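Local coordinates for kynurenine formamidase (Bacillus anthracis, PDB 4CO9), which catalyses the zinc-dependent hydrolysis of N-formyl-L-kynurenine to L-kynurenine and formate, the second step of the kynurenine pathway of tryptophan degradation, at the interface of chains A and B. Coordinates in Å, arbitrary orientation; residue numbers count along the deposited sequence, not the author numbering. Chains: chain A/B, Kynurenine formamidase.

Contact 1: the interface of chains A and B. Residues chain A 9-10, 205, 207; chain B 71, 75, 193-194.
A:Arg205 reaches over to chain B and gives a hydrogen bond from its guanidinium NH1 to the backbone carbonyl O of B:Pro193, 2.8 Å long and nearly straight (167° at the hydrogen). The oxygen lies in the guanidinium plane, whereas NH1 stands above the carbonyl plane, away from a lone-pair direction. The arginine runs out with CG anti to the backbone N (chi1 -171°) and then bends at chi2 (69°), a course that takes its methylenes past the same proline oxygen before the head group bonds to it.

The charged contact lies within chain A. A:Asp10, on strand 9-10, is held side-on by two arginine nitrogens: NE bonds to OD1 at 3.2 Å, and NH2 makes a hydrogen bond and salt bridge to OD2 at 2.9 Å. Both carboxylate oxygens are met from above their own plane but sit close to the guanidinium plane. This two-point grip should fix the rotation of the head group and turn NH1 toward chain B; the carboxylate probably also offsets the arginine's charge at the subunit boundary.

Apolar groups of chain B fill in around this pair. The branch methyl CG2 of B:Ile75 packs 3.8 Å from CZ of A:Arg205, the isoleucine set nearly perpendicular to the arginine chain. CD1 of B:Leu71 comes within 3.7 Å of NH2. At its other end B:Ile75 puts CD1 4.0 Å from CG1 of A:Val207, the two side chains running antiparallel where they meet.

Repeated by the two-fold axis, this mixed polar and apolar patch ties together the subunits of the homodimer.

Contact 2: the interface of chains A and B. Residues chain A 62-63, 158, 160; chain B 41-43.
B:Val42 lies against the ring of A:His62, the proposed proton donor/acceptor of this KynB-family enzyme of the Cyclase 1 superfamily. Here a loop of one subunit packs onto this probable catalytic residue of the other.

The tight part is built around that histidine, at the end of 3-10 helix 60-62. With chi1 near 177° the ring swings away from its own backbone N, which brings the imidazole alongside B:Val42, the two side chains running parallel. The methyl CG1 of the valine sits over one face, displaced toward the rim, 3.7 Å from the ring centroid, in a CH-pi contact. Next to this packing, two hydrogen bonds join A:His62 to the backbone of B:Asn43. At the ring edge, ND1 of A:His62 donates to O of B:Asn43 at 2.7 Å; the acceptor is near the imidazole plane, while the donor rises 39° out of the carbonyl plane. In the opposite sense, N of B:Asn43 donates to the main-chain O of A:His62 at 2.6 Å. The pair holds both the backbone and the ring of the histidine, and the ND1 bond should restrict flipping of the imidazole. A:Leu160 approaches the valine crosswise with CD1, though the modelled separation is too short to interpret.

Toward B:Ser41 the contact is looser and partly carried by solvent. A water bridges the main-chain oxygens, 2.7 Å from O of B:Ser41 and a longer 3.2 Å from O of A:Phe63. Farther along, CB of B:Ser41 rests 3.9 Å from CA of A:Lys158, whose side chain is incomplete and poorly ordered.

Contact 1: the interface of chains A and B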
loop_
_atom_site.group_PDB
_atom_site.type_symbol
_atom_site.label_atom_id
_atom_site.label_comp_id
_atom_site.label_asym_id
_atom_site.label_seq_id
_atom_site.Cartn_x
_atom_site.Cartn_y
_atom_site.Cartn_z
ATOM N N ILE A 9 7.993 11.902 2.750
ATOM C CA ILE A 9 7.078 12.859 2.149
ATOM C C ILE A 9 6.041 12.116 1.312
ATOM O O ILE A 9 6.394 11.322 0.455
ATOM C CB ILE A 9 7.826 13.832 1.221
ATOM C CG1 ILE A 9 8.898 14.590 2.018
ATOM C CG2 ILE A 9 6.878 14.832 0.564
ATOM C CD1 ILE A 9 9.953 15.214 1.115
ATOM N N ASP A 10 4.767 12.416 1.546
ATOM C CA ASP A 10 3.664 11.816 0.793
ATOM C C ASP A 10 3.635 12.362 -0.633
ATOM O O ASP A 10 3.591 13.584 -0.832
ATOM C CB ASP A 10 2.350 12.136 1.514
ATOM C CG ASP A 10 1.167 11.315 1.029
ATOM O OD1 ASP A 10 1.329 10.442 0.145
ATOM O OD2 ASP A 10 0.050 11.544 1.555
ATOM N N ARG A 205 0.623 3.506 -1.734
ATOM C CA ARG A 205 0.987 4.724 -1.033
ATOM C C ARG A 205 2.423 5.008 -1.408
ATOM O O ARG A 205 3.345 4.341 -0.925
ATOM C CB ARG A 205 0.853 4.579 0.476
ATOM C CG ARG A 205 1.023 5.899 1.230
ATOM C CD ARG A 205 -0.145 6.820 0.948
ATOM N NE ARG A 205 -0.104 8.080 1.678
ATOM C CZ ARG A 205 -0.503 8.255 2.934
ATOM N NH1 ARG A 205 -0.937 7.241 3.676
ATOM N NH2 ARG A 205 -0.436 9.459 3.465
ATOM N N VAL A 207 5.594 7.246 -1.230
ATOM C CA VAL A 207 6.273 8.238 -0.410
ATOM C C VAL A 207 7.751 8.292 -0.781
ATOM O O VAL A 207 8.308 7.321 -1.291
ATOM C CB VAL A 207 6.151 7.924 1.103
ATOM C CG1 VAL A 207 4.699 7.860 1.527
ATOM C CG2 VAL A 207 6.851 6.616 1.453
ATOM N N LEU B 71 -6.048 8.831 6.440
ATOM C CA LEU B 71 -5.160 9.847 5.883
ATOM C C LEU B 71 -4.589 10.766 6.969
ATOM O O LEU B 71 -3.538 11.394 6.772
ATOM C CB LEU B 71 -5.865 10.668 4.803
ATOM C CG LEU B 71 -5.033 11.678 3.996
ATOM C CD1 LEU B 71 -3.810 11.036 3.368
ATOM C CD2 LEU B 71 -5.882 12.343 2.919
ATOM N N ILE B 75 2.468 9.038 8.698
ATOM C CA ILE B 75 3.153 8.016 7.894
ATOM C C ILE B 75 4.496 7.554 8.465
ATOM O O ILE B 75 4.915 6.421 8.212
ATOM C CB ILE B 75 3.337 8.426 6.417
ATOM C CG1 ILE B 75 4.135 9.722 6.271
ATOM C CG2 ILE B 75 1.984 8.527 5.740
ATOM C CD1 ILE B 75 4.469 10.070 4.838
ATOM N N PRO B 193 -0.341 2.769 5.003
ATOM C CA PRO B 193 -1.733 2.813 4.556
ATOM C C PRO B 193 -1.894 3.588 3.246
ATOM O O PRO B 193 -1.110 4.500 2.967
ATOM C CB PRO B 193 -2.458 3.545 5.674
ATOM C CG PRO B 193 -1.409 4.213 6.491
ATOM C CD PRO B 193 -0.091 3.593 6.194
ATOM N N LEU B 194 -2.882 3.190 2.446
ATOM C CA LEU B 194 -3.297 3.978 1.298
ATOM C C LEU B 194 -3.816 5.335 1.787
ATOM O O LEU B 194 -4.205 5.485 2.957
ATOM C CB LEU B 194 -4.378 3.247 0.516
ATOM C CG LEU B 194 -3.995 1.895 -0.092
ATOM C CD1 LEU B 194 -5.195 1.283 -0.800
ATOM C CD2 LEU B 194 -2.829 2.047 -1.062
#

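Contact 2: the interface of chains A and B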
loop_
_atom_site.group_PDB
_atom_site.type_symbol
_atom_site.label_atom_id
_atom_site.label_comp_id
_atom_site.label_asym_id
_atom_site.label_seq_id
_atom_site.Cartn_x
_atom_site.Cartn_y
_atom_site.Cartn_z
ATOM N N HIS A 62 -2.567 -5.766 -17.179
ATOM C CA HIS A 62 -3.413 -4.638 -17.562
ATOM C C HIS A 62 -3.501 -4.480 -19.085
ATOM O O HIS A 62 -4.574 -4.190 -19.608
ATOM C CB HIS A 62 -2.884 -3.349 -16.950
ATOM C CG HIS A 62 -3.633 -2.121 -17.347
ATOM N ND1 HIS A 62 -4.995 -2.004 -17.214
ATOM C CD2 HIS A 62 -3.204 -0.936 -17.825
ATOM C CE1 HIS A 62 -5.379 -0.810 -17.620
ATOM N NE2 HIS A 62 -4.305 -0.138 -17.993
ATOM N N PHE A 63 -2.406 -4.720 -19.783
ATOM C CA PHE A 63 -2.374 -4.539 -21.249
ATOM C C PHE A 63 -1.969 -5.782 -22.059
ATOM O O PHE A 63 -1.894 -5.724 -23.286
ATOM C CB PHE A 63 -1.461 -3.366 -21.584
ATOM C CG PHE A 63 -0.132 -3.426 -20.905
ATOM C CD1 PHE A 63 0.919 -4.128 -21.479
ATOM C CD2 PHE A 63 0.066 -2.800 -19.677
ATOM C CE1 PHE A 63 2.149 -4.184 -20.852
ATOM C CE2 PHE A 63 1.300 -2.856 -19.041
ATOM C CZ PHE A 63 2.333 -3.550 -19.632
ATOM N N LYS A 158 -5.154 3.178 -28.224
ATOM C CA LYS A 158 -5.504 1.777 -28.005
ATOM C C LYS A 158 -4.326 0.825 -28.159
ATOM O O LYS A 158 -4.432 -0.334 -27.768
ATOM C CB LYS A 158 -6.618 1.339 -28.955
ATOM C CG LYS A 158 -7.881 2.174 -28.872
ATOM C CD LYS A 158 -8.462 2.189 -27.468
ATOM C CE LYS A 158 -9.857 2.795 -27.447
ATOM N N LEU A 160 -1.113 1.442 -26.883
ATOM C CA LEU A 160 -0.361 1.506 -25.622
ATOM C C LEU A 160 1.092 1.092 -25.816
ATOM O O LEU A 160 1.601 0.205 -25.125
ATOM C CB LEU A 160 -1.013 0.642 -24.528
ATOM C CG LEU A 160 -2.445 0.982 -24.114
ATOM C CD1 LEU A 160 -2.801 0.222 -22.847
ATOM C CD2 LEU A 160 -2.628 2.471 -23.887
ATOM N N SER B 41 -8.050 -2.578 -25.533
ATOM C CA SER B 41 -6.657 -2.286 -25.179
ATOM C C SER B 41 -6.206 -2.833 -23.829
ATOM O O SER B 41 -5.082 -3.318 -23.724
ATOM C CB SER B 41 -6.360 -0.785 -25.253
ATOM O OG SER B 41 -7.058 -0.054 -24.267
ATOM N N VAL B 42 -7.067 -2.757 -22.810
ATOM C CA VAL B 42 -6.648 -3.064 -21.447
ATOM C C VAL B 42 -7.636 -3.915 -20.670
ATOM O O VAL B 42 -8.851 -3.874 -20.912
ATOM C CB VAL B 42 -6.383 -1.773 -20.649
ATOM C CG1 VAL B 42 -5.139 -1.076 -21.177
ATOM C CG2 VAL B 42 -7.577 -0.835 -20.705
ATOM N N ASN B 43 -7.089 -4.698 -19.753
ATOM C CA ASN B 43 -7.855 -5.315 -18.690
ATOM C C ASN B 43 -7.906 -4.350 -17.527
ATOM O O ASN B 43 -6.859 -3.953 -16.984
ATOM C CB ASN B 43 -7.195 -6.612 -18.239
ATOM C CG ASN B 43 -7.220 -7.668 -19.319
ATOM O OD1 ASN B 43 -8.298 -8.069 -19.771
ATOM N ND2 ASN B 43 -6.051 -8.115 -19.747
HETATM O O HOH W 1 -2.902 -3.333 -25.241
#

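Contact 1 and contact 2 belong to the same two-fold interface, their C-alpha centres about 28 Å apart, and they have no residue in common. Contact 1 lies about 23 Å from A:His62, whereas contact 2 includes that residue. The dimer is therefore joined at well-separated places: contact 1 unites the subunits away from the catalytic centre, and contact 2 carries residues 41-43 of chain B onto the active site of chain A. Because symmetry duplicates both, each subunit lends this loop to the other, which suggests that dimerisation contributes to shaping both active sites.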